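Local atomic coordinates of pyoverdine biosynthesis protein PvcB (Pseudomonas aeruginosa, PDB entry 4YLM), a protein that catalyses the iron- and 2-oxoglutarate-dependent oxidation of tyrosine isonitrile in the biosynthesis of paerucumarin, a cyclised isocyano derivative of tyrosine. Residues L195-P201 with L231-Y236; R178-P182 with P288-R292; F127-A132 with W246-D250; A69-T73 with A89-L93. All blocks are in the same frame, centred on the assembly; numbering follows the deposited sequence.

Interaction 1 of 4, residues L195-P201 with L231-Y236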
loop_
_atom_site.group_PDB
_atom_site.type_symbol
_atom_site.label_atom_id
_atom_site.label_comp_id
_atom_site.label_asym_id
_atom_site.label_seq_id
_atom_site.Cartn_x
_atom_site.Cartn_y
_atom_site.Cartn_z
ATOM N N LEU A 195 20.905 13.714 -7.157
ATOM C CA LEU A 195 21.650 14.492 -8.136
ATOM C C LEU A 195 20.764 14.743 -9.353
ATOM O O LEU A 195 19.979 13.874 -9.755
ATOM C CB LEU A 195 22.915 13.750 -8.567
ATOM C CG LEU A 195 23.919 13.342 -7.483
ATOM C CD1 LEU A 195 25.034 12.512 -8.087
ATOM C CD2 LEU A 195 24.495 14.579 -6.782
ATOM N N ARG A 196 20.879 15.936 -9.927
ATOM C CA ARG A 196 20.326 16.199 -11.260
ATOM C C ARG A 196 21.508 16.630 -12.127
ATOM O O ARG A 196 22.093 17.678 -11.903
ATOM C CB ARG A 196 19.259 17.299 -11.218
ATOM C CG ARG A 196 17.995 16.929 -10.445
ATOM C CD ARG A 196 17.160 15.840 -11.145
ATOM N NE ARG A 196 17.659 14.487 -10.887
ATOM C CZ ARG A 196 17.045 13.371 -11.285
ATOM N NH1 ARG A 196 15.907 13.437 -11.969
ATOM N NH2 ARG A 196 17.566 12.183 -11.000
ATOM N N PHE A 197 21.861 15.800 -13.100
ATOM C CA PHE A 197 23.048 16.010 -13.902
ATOM C C PHE A 197 22.736 15.507 -15.296
ATOM O O PHE A 197 22.223 14.405 -15.450
ATOM C CB PHE A 197 24.203 15.211 -13.291
ATOM C CG PHE A 197 25.480 15.207 -14.112
ATOM C CD1 PHE A 197 26.050 16.388 -14.559
ATOM C CD2 PHE A 197 26.140 14.014 -14.367
ATOM C CE1 PHE A 197 27.241 16.377 -15.286
ATOM C CE2 PHE A 197 27.333 13.992 -15.079
ATOM C CZ PHE A 197 27.883 15.176 -15.541
ATOM N N CYS A 198 23.000 16.333 -16.307
ATOM C CA CYS A 198 22.938 15.869 -17.687
ATOM C C CYS A 198 24.380 15.771 -18.164
ATOM O O CYS A 198 25.091 16.773 -18.220
ATOM C CB CYS A 198 22.121 16.823 -18.565
ATOM S SG CYS A 198 21.917 16.248 -20.299
ATOM N N GLU A 199 24.815 14.554 -18.468
ATOM C CA GLU A 199 26.216 14.287 -18.746
ATOM C C GLU A 199 26.565 14.656 -20.193
ATOM O O GLU A 199 25.774 14.411 -21.098
ATOM C CB GLU A 199 26.509 12.805 -18.492
ATOM C CG GLU A 199 27.949 12.406 -18.721
ATOM C CD GLU A 199 28.143 10.906 -18.732
ATOM O OE1 GLU A 199 27.127 10.165 -18.734
ATOM O OE2 GLU A 199 29.319 10.466 -18.755
ATOM N N PRO A 200 27.743 15.260 -20.411
ATOM C CA PRO A 200 28.201 15.522 -21.785
ATOM C C PRO A 200 28.706 14.250 -22.466
ATOM O O PRO A 200 29.281 13.398 -21.798
ATOM C CB PRO A 200 29.378 16.491 -21.593
ATOM C CG PRO A 200 29.277 16.986 -20.182
ATOM C CD PRO A 200 28.626 15.880 -19.407
ATOM N N PRO A 201 28.501 14.129 -23.788
ATOM C CA PRO A 201 28.990 12.996 -24.587
ATOM C C PRO A 201 30.504 13.012 -24.803
ATOM O O PRO A 201 31.205 13.790 -24.151
ATOM C CB PRO A 201 28.277 13.183 -25.926
ATOM C CG PRO A 201 27.993 14.645 -25.992
ATOM C CD PRO A 201 27.696 15.064 -24.591
ATOM N N LEU A 231 31.834 13.016 -10.779
ATOM C CA LEU A 231 30.450 12.629 -11.005
ATOM C C LEU A 231 30.395 11.301 -11.745
ATOM O O LEU A 231 29.662 10.389 -11.344
ATOM C CB LEU A 231 29.693 13.728 -11.752
ATOM C CG LEU A 231 29.218 14.875 -10.853
ATOM C CD1 LEU A 231 28.807 16.098 -11.679
ATOM C CD2 LEU A 231 28.073 14.417 -9.942
ATOM N N ARG A 232 31.205 11.169 -12.795
ATOM C CA ARG A 232 31.237 9.931 -13.569
ATOM C C ARG A 232 31.739 8.748 -12.746
ATOM O O ARG A 232 31.213 7.642 -12.866
ATOM C CB ARG A 232 32.078 10.080 -14.842
ATOM C CG ARG A 232 31.372 10.799 -15.981
ATOM C CD ARG A 232 32.353 11.193 -17.112
ATOM N NE ARG A 232 31.654 11.809 -18.242
ATOM C CZ ARG A 232 32.187 12.710 -19.065
ATOM N NH1 ARG A 232 33.441 13.120 -18.897
ATOM N NH2 ARG A 232 31.458 13.210 -20.057
ATOM N N ARG A 233 32.759 8.970 -11.922
ATOM C CA ARG A 233 33.302 7.889 -11.101
ATOM C C ARG A 233 32.210 7.311 -10.195
ATOM O O ARG A 233 32.128 6.105 -9.990
ATOM C CB ARG A 233 34.451 8.394 -10.223
ATOM C CG ARG A 233 35.093 7.307 -9.378
ATOM C CD ARG A 233 36.113 7.864 -8.375
ATOM N NE ARG A 233 35.503 8.621 -7.280
ATOM C CZ ARG A 233 35.008 8.075 -6.173
ATOM N NH1 ARG A 233 35.035 6.756 -6.006
ATOM N NH2 ARG A 233 34.484 8.847 -5.227
ATOM N N CYS A 234 31.381 8.187 -9.648
ATOM C CA CYS A 234 30.398 7.767 -8.654
ATOM C C CYS A 234 29.113 7.238 -9.301
ATOM O O CYS A 234 28.551 6.247 -8.846
ATOM C CB CYS A 234 30.105 8.905 -7.678
ATOM S SG CYS A 234 31.520 9.322 -6.595
ATOM N N LEU A 235 28.672 7.887 -10.374
ATOM C CA LEU A 235 27.471 7.456 -11.076
ATOM C C LEU A 235 27.668 6.146 -11.824
ATOM O O LEU A 235 26.726 5.358 -11.943
ATOM C CB LEU A 235 26.965 8.554 -12.014
ATOM C CG LEU A 235 26.407 9.797 -11.328
ATOM C CD1 LEU A 235 26.319 10.958 -12.329
ATOM C CD2 LEU A 235 25.030 9.478 -10.693
ATOM N N TYR A 236 28.882 5.890 -12.318
ATOM C CA TYR A 236 29.126 4.643 -13.046
ATOM C C TYR A 236 29.724 3.541 -12.173
ATOM O O TYR A 236 30.006 2.444 -12.648
ATOM C CB TYR A 236 29.994 4.873 -14.294
ATOM C CG TYR A 236 29.272 5.571 -15.427
ATOM C CD1 TYR A 236 28.502 4.851 -16.339
ATOM C CD2 TYR A 236 29.354 6.951 -15.583
ATOM C CE1 TYR A 236 27.836 5.492 -17.391
ATOM C CE2 TYR A 236 28.699 7.597 -16.619
ATOM C CZ TYR A 236 27.943 6.867 -17.520
ATOM O OH TYR A 236 27.303 7.519 -18.551
#

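Interaction 2 of 4, residues R178-P182 with P288-R292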
loop_
_atom_site.group_PDB
_atom_site.type_symbol
_atom_site.label_atom_id
_atom_site.label_comp_id
_atom_site.label_asym_id
_atom_site.label_seq_id
_atom_site.Cartn_x
_atom_site.Cartn_y
_atom_site.Cartn_z
ATOM N N ARG A 178 15.823 25.751 -22.813
ATOM C CA ARG A 178 16.951 25.822 -21.888
ATOM C C ARG A 178 16.541 25.341 -20.498
ATOM O O ARG A 178 15.406 25.529 -20.084
ATOM C CB ARG A 178 17.494 27.246 -21.806
ATOM C CG ARG A 178 18.188 27.725 -23.073
ATOM C CD ARG A 178 18.703 29.155 -22.909
ATOM N NE ARG A 178 17.642 30.093 -22.542
ATOM C CZ ARG A 178 17.387 30.493 -21.298
ATOM N NH1 ARG A 178 18.117 30.040 -20.285
ATOM N NH2 ARG A 178 16.401 31.349 -21.063
ATOM N N SER A 179 17.476 24.737 -19.775
ATOM C CA SER A 179 17.175 24.182 -18.469
ATOM C C SER A 179 18.389 24.284 -17.553
ATOM O O SER A 179 19.520 24.066 -17.989
ATOM C CB SER A 179 16.718 22.724 -18.620
ATOM O OG SER A 179 16.419 22.142 -17.364
ATOM N N ALA A 180 18.157 24.631 -16.291
ATOM C CA ALA A 180 19.247 24.758 -15.327
ATOM C C ALA A 180 18.886 24.137 -13.982
ATOM O O ALA A 180 17.808 24.386 -13.449
ATOM C CB ALA A 180 19.634 26.227 -15.142
ATOM N N ALA A 181 19.808 23.357 -13.425
ATOM C CA ALA A 181 19.582 22.677 -12.155
ATOM C C ALA A 181 20.865 22.573 -11.339
ATOM O O ALA A 181 21.934 22.280 -11.882
ATOM C CB ALA A 181 19.017 21.279 -12.411
ATOM N N PRO A 182 20.765 22.789 -10.020
ATOM C CA PRO A 182 21.932 22.478 -9.192
ATOM C C PRO A 182 22.288 21.010 -9.397
ATOM O O PRO A 182 21.387 20.192 -9.629
ATOM C CB PRO A 182 21.417 22.682 -7.763
ATOM C CG PRO A 182 20.177 23.518 -7.899
ATOM C CD PRO A 182 19.592 23.185 -9.227
ATOM N N PRO A 288 10.856 22.387 -12.224
ATOM C CA PRO A 288 11.497 23.465 -11.462
ATOM C C PRO A 288 12.757 24.005 -12.131
ATOM O O PRO A 288 13.299 25.003 -11.667
ATOM C CB PRO A 288 11.867 22.784 -10.140
ATOM C CG PRO A 288 12.098 21.359 -10.519
ATOM C CD PRO A 288 11.098 21.063 -11.622
ATOM N N HIS A 289 13.216 23.364 -13.203
ATOM C CA HIS A 289 14.488 23.743 -13.806
ATOM C C HIS A 289 14.356 24.381 -15.188
ATOM O O HIS A 289 15.340 24.870 -15.748
ATOM C CB HIS A 289 15.410 22.527 -13.871
ATOM C CG HIS A 289 15.626 21.873 -12.542
ATOM N ND1 HIS A 289 15.455 20.520 -12.341
ATOM C CD2 HIS A 289 15.996 22.390 -11.347
ATOM C CE1 HIS A 289 15.719 20.231 -11.078
ATOM N NE2 HIS A 289 16.047 21.348 -10.453
ATOM N N LEU A 290 13.148 24.366 -15.741
ATOM C CA LEU A 290 12.926 24.937 -17.064
ATOM C C LEU A 290 13.082 26.459 -17.035
ATOM O O LEU A 290 12.537 27.133 -16.164
ATOM C CB LEU A 290 11.539 24.566 -17.581
ATOM C CG LEU A 290 11.210 25.023 -19.004
ATOM C CD1 LEU A 290 12.186 24.417 -19.984
ATOM C CD2 LEU A 290 9.784 24.658 -19.374
ATOM N N GLN A 291 13.826 27.000 -17.989
ATOM C CA GLN A 291 13.935 28.451 -18.100
ATOM C C GLN A 291 12.751 29.007 -18.882
ATOM O O GLN A 291 12.593 28.740 -20.075
ATOM C CB GLN A 291 15.262 28.854 -18.740
ATOM C CG GLN A 291 16.480 28.456 -17.910
ATOM C CD GLN A 291 16.359 28.881 -16.449
ATOM O OE1 GLN A 291 15.863 28.127 -15.606
ATOM N NE2 GLN A 291 16.814 30.094 -16.147
ATOM N N ARG A 292 11.908 29.762 -18.188
ATOM C CA ARG A 292 10.721 30.354 -18.785
ATOM C C ARG A 292 10.916 31.861 -18.952
ATOM O O ARG A 292 10.159 32.520 -19.666
ATOM C CB ARG A 292 9.499 30.073 -17.908
ATOM C CG ARG A 292 9.232 28.585 -17.670
ATOM C CD ARG A 292 8.109 28.367 -16.653
ATOM N NE ARG A 292 7.751 26.955 -16.513
ATOM C CZ ARG A 292 8.333 26.118 -15.658
ATOM N NH1 ARG A 292 9.305 26.551 -14.859
ATOM N NH2 ARG A 292 7.943 24.849 -15.597
#

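Interaction 3 of 4, residues F127-A132 with W246-D250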
loop_
_atom_site.group_PDB
_atom_site.type_symbol
_atom_site.label_atom_id
_atom_site.label_comp_id
_atom_site.label_asym_id
_atom_site.label_seq_id
_atom_site.Cartn_x
_atom_site.Cartn_y
_atom_site.Cartn_z
ATOM N N PHE A 127 8.500 0.831 -19.028
ATOM C CA PHE A 127 8.982 0.242 -20.279
ATOM C C PHE A 127 8.448 -1.174 -20.407
ATOM O O PHE A 127 8.637 -1.986 -19.513
ATOM C CB PHE A 127 10.509 0.123 -20.292
ATOM C CG PHE A 127 11.250 1.430 -20.300
ATOM C CD1 PHE A 127 11.545 2.073 -21.494
ATOM C CD2 PHE A 127 11.718 1.980 -19.119
ATOM C CE1 PHE A 127 12.271 3.273 -21.504
ATOM C CE2 PHE A 127 12.432 3.172 -19.118
ATOM C CZ PHE A 127 12.720 3.815 -20.317
ATOM N N HIS A 128 7.805 -1.482 -21.525
ATOM C CA HIS A 128 7.452 -2.855 -21.831
ATOM C C HIS A 128 8.356 -3.334 -22.978
ATOM O O HIS A 128 8.408 -2.697 -24.027
ATOM C CB HIS A 128 5.998 -2.931 -22.265
ATOM C CG HIS A 128 5.578 -4.286 -22.751
ATOM N ND1 HIS A 128 4.646 -4.460 -23.756
ATOM C CD2 HIS A 128 5.954 -5.529 -22.368
ATOM C CE1 HIS A 128 4.472 -5.753 -23.972
ATOM N NE2 HIS A 128 5.253 -6.423 -23.143
ATOM N N CYS A 129 9.077 -4.429 -22.773
ATOM C CA CYS A 129 9.840 -5.024 -23.870
ATOM C C CYS A 129 8.924 -5.919 -24.691
ATOM O O CYS A 129 8.543 -7.009 -24.256
ATOM C CB CYS A 129 11.034 -5.827 -23.357
ATOM S SG CYS A 129 12.034 -6.569 -24.681
ATOM N N VAL A 130 8.536 -5.444 -25.866
ATOM C CA VAL A 130 7.654 -6.229 -26.718
ATOM C C VAL A 130 8.380 -7.469 -27.230
ATOM O O VAL A 130 7.814 -8.565 -27.267
ATOM C CB VAL A 130 7.131 -5.407 -27.907
ATOM C CG1 VAL A 130 6.292 -6.288 -28.834
ATOM C CG2 VAL A 130 6.323 -4.227 -27.404
ATOM N N ASP A 131 9.641 -7.286 -27.609
ATOM C CA ASP A 131 10.424 -8.366 -28.192
ATOM C C ASP A 131 11.911 -8.066 -28.054
ATOM O O ASP A 131 12.349 -6.933 -28.260
ATOM C CB ASP A 131 10.049 -8.536 -29.673
ATOM C CG ASP A 131 10.581 -9.826 -30.271
ATOM O OD1 ASP A 131 10.629 -10.848 -29.550
ATOM O OD2 ASP A 131 10.942 -9.815 -31.472
ATOM N N ALA A 132 12.684 -9.075 -27.671
ATOM C CA ALA A 132 14.139 -8.944 -27.642
ATOM C C ALA A 132 14.766 -10.283 -28.011
ATOM O O ALA A 132 15.292 -10.980 -27.153
ATOM C CB ALA A 132 14.613 -8.489 -26.272
ATOM N N TRP A 246 17.677 -6.405 -21.980
ATOM C CA TRP A 246 16.247 -6.654 -22.167
ATOM C C TRP A 246 15.895 -8.092 -22.544
ATOM O O TRP A 246 16.587 -8.722 -23.346
ATOM C CB TRP A 246 15.690 -5.712 -23.235
ATOM C CG TRP A 246 15.737 -4.280 -22.829
ATOM C CD1 TRP A 246 16.658 -3.344 -23.209
ATOM C CD2 TRP A 246 14.829 -3.617 -21.945
ATOM N NE1 TRP A 246 16.373 -2.134 -22.618
ATOM C CE2 TRP A 246 15.254 -2.279 -21.836
ATOM C CE3 TRP A 246 13.700 -4.029 -21.227
ATOM C CZ2 TRP A 246 14.585 -1.347 -21.047
ATOM C CZ3 TRP A 246 13.035 -3.098 -20.442
ATOM C CH2 TRP A 246 13.482 -1.775 -20.356
ATOM N N ARG A 247 14.802 -8.602 -21.974
ATOM C CA ARG A 247 14.215 -9.857 -22.435
ATOM C C ARG A 247 12.756 -9.623 -22.770
ATOM O O ARG A 247 12.092 -8.771 -22.159
ATOM C CB ARG A 247 14.322 -10.954 -21.377
ATOM C CG ARG A 247 15.721 -11.126 -20.803
ATOM C CD ARG A 247 16.230 -12.537 -21.030
ATOM N NE ARG A 247 16.818 -13.115 -19.818
ATOM C CZ ARG A 247 18.104 -13.014 -19.483
ATOM N NH1 ARG A 247 18.955 -12.345 -20.263
ATOM N NH2 ARG A 247 18.539 -13.582 -18.361
ATOM N N SER A 248 12.258 -10.392 -23.730
ATOM C CA SER A 248 10.872 -10.296 -24.168
ATOM C C SER A 248 9.887 -10.307 -22.991
ATOM O O SER A 248 9.921 -11.194 -22.133
ATOM C CB SER A 248 10.553 -11.432 -25.152
ATOM O OG SER A 248 11.384 -11.342 -26.305
ATOM N N ASP A 249 9.025 -9.295 -22.967
ATOM C CA ASP A 249 7.965 -9.157 -21.965
ATOM C C ASP A 249 8.428 -8.678 -20.587
ATOM O O ASP A 249 7.642 -8.668 -19.643
ATOM C CB ASP A 249 7.118 -10.421 -21.865
ATOM C CG ASP A 249 6.103 -10.534 -23.010
ATOM O OD1 ASP A 249 5.607 -9.489 -23.513
ATOM O OD2 ASP A 249 5.818 -11.674 -23.413
ATOM N N ASP A 250 9.689 -8.269 -20.478
ATOM C CA ASP A 250 10.123 -7.526 -19.300
ATOM C C ASP A 250 9.191 -6.335 -19.148
ATOM O O ASP A 250 8.806 -5.701 -20.139
ATOM C CB ASP A 250 11.525 -6.944 -19.477
ATOM C CG ASP A 250 12.631 -7.935 -19.192
ATOM O OD1 ASP A 250 12.335 -9.050 -18.724
ATOM O OD2 ASP A 250 13.812 -7.577 -19.444
HETATM O O HOH W 1 5.254 -9.239 -26.387
HETATM O O HOH W 2 14.122 -12.283 -24.823
#

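Interaction 4 of 4, residues A69-T73 with A89-L93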
loop_
_atom_site.group_PDB
_atom_site.type_symbol
_atom_site.label_atom_id
_atom_site.label_comp_id
_atom_site.label_asym_id
_atom_site.label_seq_id
_atom_site.Cartn_x
_atom_site.Cartn_y
_atom_site.Cartn_z
ATOM N N ALA A 69 -0.033 -2.130 -27.939
ATOM C CA ALA A 69 0.204 -0.817 -27.330
ATOM C C ALA A 69 -1.047 -0.267 -26.652
ATOM O O ALA A 69 -0.959 0.502 -25.692
ATOM C CB ALA A 69 0.706 0.174 -28.359
ATOM N N GLU A 70 -2.205 -0.652 -27.182
ATOM C CA GLU A 70 -3.486 -0.223 -26.656
ATOM C C GLU A 70 -3.714 -0.821 -25.259
ATOM O O GLU A 70 -4.170 -0.130 -24.348
ATOM C CB GLU A 70 -4.609 -0.654 -27.609
ATOM C CG GLU A 70 -4.671 0.115 -28.940
ATOM C CD GLU A 70 -3.675 -0.363 -30.019
ATOM O OE1 GLU A 70 -2.866 -1.285 -29.768
ATOM O OE2 GLU A 70 -3.705 0.202 -31.137
ATOM N N SER A 71 -3.405 -2.107 -25.107
ATOM C CA SER A 71 -3.535 -2.786 -23.823
ATOM C C SER A 71 -2.594 -2.154 -22.795
ATOM O O SER A 71 -3.000 -1.842 -21.673
ATOM C CB SER A 71 -3.234 -4.277 -23.980
ATOM O OG SER A 71 -3.391 -4.958 -22.746
ATOM N N LEU A 72 -1.340 -1.940 -23.185
ATOM C CA LEU A 72 -0.394 -1.254 -22.303
ATOM C C LEU A 72 -0.937 0.099 -21.881
ATOM O O LEU A 72 -0.857 0.469 -20.726
ATOM C CB LEU A 72 0.976 -1.091 -22.976
ATOM C CG LEU A 72 2.061 -0.287 -22.248
ATOM C CD1 LEU A 72 2.390 -0.873 -20.875
ATOM C CD2 LEU A 72 3.322 -0.210 -23.114
ATOM N N THR A 73 -1.500 0.841 -22.824
ATOM C CA THR A 73 -2.012 2.171 -22.527
ATOM C C THR A 73 -3.142 2.133 -21.487
ATOM O O THR A 73 -3.132 2.905 -20.531
ATOM C CB THR A 73 -2.499 2.862 -23.826
ATOM O OG1 THR A 73 -1.388 3.035 -24.713
ATOM C CG2 THR A 73 -3.096 4.218 -23.533
ATOM N N ALA A 89 0.044 7.924 -25.549
ATOM C CA ALA A 89 0.663 7.421 -24.326
ATOM C C ALA A 89 2.003 6.718 -24.564
ATOM O O ALA A 89 2.932 6.860 -23.771
ATOM C CB ALA A 89 -0.309 6.474 -23.594
ATOM N N VAL A 90 2.096 5.965 -25.654
ATOM C CA VAL A 90 3.213 5.044 -25.870
ATOM C C VAL A 90 4.241 5.509 -26.912
ATOM O O VAL A 90 3.915 5.712 -28.091
ATOM C CB VAL A 90 2.692 3.658 -26.298
ATOM C CG1 VAL A 90 3.842 2.739 -26.699
ATOM C CG2 VAL A 90 1.865 3.034 -25.185
ATOM N N LEU A 91 5.484 5.667 -26.478
ATOM C CA LEU A 91 6.594 5.896 -27.413
ATOM C C LEU A 91 7.119 4.543 -27.898
ATOM O O LEU A 91 7.487 3.691 -27.084
ATOM C CB LEU A 91 7.720 6.688 -26.735
ATOM C CG LEU A 91 8.990 6.902 -27.582
ATOM C CD1 LEU A 91 8.698 7.830 -28.749
ATOM C CD2 LEU A 91 10.137 7.443 -26.734
ATOM N N GLU A 92 7.125 4.330 -29.216
ATOM C CA GLU A 92 7.644 3.085 -29.795
ATOM C C GLU A 92 9.147 3.192 -29.971
ATOM O O GLU A 92 9.635 4.164 -30.537
ATOM C CB GLU A 92 6.996 2.810 -31.161
ATOM C CG GLU A 92 5.489 2.620 -31.114
ATOM C CD GLU A 92 5.076 1.258 -30.560
ATOM O OE1 GLU A 92 5.838 0.273 -30.703
ATOM O OE2 GLU A 92 3.976 1.167 -29.992
ATOM N N LEU A 93 9.890 2.200 -29.495
ATOM C CA LEU A 93 11.352 2.239 -29.608
ATOM C C LEU A 93 11.802 0.953 -30.262
ATOM O O LEU A 93 11.999 -0.064 -29.591
ATOM C CB LEU A 93 12.013 2.391 -28.232
ATOM C CG LEU A 93 11.761 3.703 -27.483
ATOM C CD1 LEU A 93 12.069 3.554 -25.999
ATOM C CD2 LEU A 93 12.572 4.855 -28.077
#

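Interaction 1 of 4, residues L195-P201 with L231-Y236
L231 and F197 approach from opposite directions, methyl CD1 of L231 ending over the centre of the F197 ring, 3.9 Å from its centroid and 9° off the ring normal, a CH-pi contact. The other face of the ring carries CA of E199, nearer the rim, so the phenyl is a flat plug between its own backbone and the helix. CD1 of L235, one helical turn on, comes in obliquely at 3.7 Å from F197 CD2. L195 sends CD1 into the hollow between the two helix leucines, with L231 CD2 and L235 CD2 both 4.0 Å from it. Helix 224-235 of this TfdA-family dioxygenase therefore offers a ridge of leucines to the end of strand 193-195 and the extended chain after it, and W161 of helix 155-163 closes in on L195 and L231. Farther along the chain, E199 reaches across with CG anti to the backbone N (chi1 -179°) and an extended chain, which drops the carboxylate between R232 and Y236. R232 NE donates to E199 OE2 at 2.7 Å, using the anti lone pair of that oxygen, close to the guanidinium plane, in a salt bridge. The other oxygen, E199 OE1, accepts the Y236 hydroxyl (Y236 OH to E199 OE1, 2.7 Å) on its syn lone pair and also the N-H of L111. R232 NH2 adds a weak bond to P200 O, 2.8 Å away.

Interaction 2 of 4, residues R178-P182 with P288-R292
H289 lays its imidazole flat against A181: the methyl CB of A181 stands 3.4 Å from the centroid of the H289 ring, a CH-pi contact 9° off the normal. CG of P288 lies over the opposite face, so the ring is sandwiched between its chain neighbour and the strand. With CG anti to the carbonyl carbon (chi1 -56°), the H289 ring turns in toward strand 178-182, and its NE2 is hydrogen-bonded to E185. The backbones form a single antiparallel bridge, in which S179 and L290 are a non-hydrogen-bonded pair. Its two bonds are A180 N to H289 O, 2.9 Å, and Q291 N to R178 O, 3.0 Å, both nearly straight. The C-terminal tail, beyond strand 272-286, thus lies along the outer edge of the small three-stranded sheet, whose strand 165-169 pairs with 178-182 on its other side. S179 turns OG anti to the backbone N (chi1 180°), and that hydroxyl bonds to M116 O. R178, bent at chi3, brings its guanidinium obliquely beside the aliphatic part of Q291, the two side chains crossing at about a right angle, with R178 NH1 3.3 Å from Q291 CG. CD1 of L290 comes back to 3.4 Å from R178 O.

Interaction 3 of 4, residues F127-A132 with W246-D250
A type II beta turn, R247 to D250, docks against the end of strand 120-131, with D249 and D250 paired to C129. C129 N donates to D250 O at 2.9 Å, and D249 N donates to C129 O at 2.7 Å. H128 has CG anti to the backbone N (chi1 173°), which carries the imidazole to the carboxylate of D249, the two groups nearly coplanar, 2° apart. H128 NE2 bonds D249 OD1 over 3.1 Å through the anti lone pair, and a water joins the same oxygen to V130 O. Just here the strand, part of the large sheet of the TfdA-family fold, carries a classic beta bulge, V130 and D131 both facing H273 of strand 272-286. Beyond it, S248 OG takes the hydrogen of A132 N, 2.9 Å away, and a second water links S248 N to A132 O. On the core side W246 packs against the strand: its CH2 is 3.5 Å from F127 CB, and W246 CE3 is 3.9 Å from C129 CB. The F127 side chain lies about 6 Å from those of D114 and H261, probable iron ligands. The two aromatic rings meet obliquely, planes at 56°, while W246 NE1 is tied to T141 OG1.

Interaction 4 of 4, residues A69-T73 with A89-L93
The carboxylate of E92 meets the first turn of helix 69-79 through one oxygen, OE2, which lies 3.8 Å from the methyl CB of A69. The other flat group is the carbonyl of A69: T73 N and T73 OG1 bond to its oxygen from opposite faces of the carbonyl plane, and V90 CG2 lies 3.8 Å from the same A69 O. This is plain packing of a helix on the segment leading into strand 91-95, which pairs antiparallel with strand 272-286 in the large sheet of this cupin-like dioxygenase fold, away from the iron ligands. The bend of the E92 chain at chi2 (-75°) brings OE2 up to A69, while OE1 bonds H273 NE2 and OE2 forms a salt bridge with R275. V90 is the knob of the contact. Its CG1 is anti to the backbone N (chi1 173°), which leaves CG2 beside that N, lodged among A69, L72 and T73. L72 CD2 touches V90 CG2 obliquely at 4.1 Å, while L72 also leans on R275 and F66. T73 straddles the junction, its CG2 methyl 3.6 Å from A89 CB, while T73 OG1, held at 2.7 Å by A69 O, rests 3.3 Å from V90 CG2.

Overall arrangement
From the N terminus, interaction 4 closes first, a short loop in which the chain after helix 69-79 returns to pack the approach to strand 91-95 against the helix's first turn. The chain then opens interaction 3 at 127-132 and interaction 2 at 178-182. Interaction 1 opens and closes within both, bringing helix 224-235 onto the chain after strand 193-195. Interaction 3 closes at 246-250 and interaction 2 at the C-terminal tail, so these two cross. Interactions 3 and 4 reach the same sheet and touch, H128 against L72. Interactions 1 and 2 touch through R196, which packs on A181, P182 and H289. Centres of interactions 2 and 3 lie about 33 Å apart, across the chain's centre.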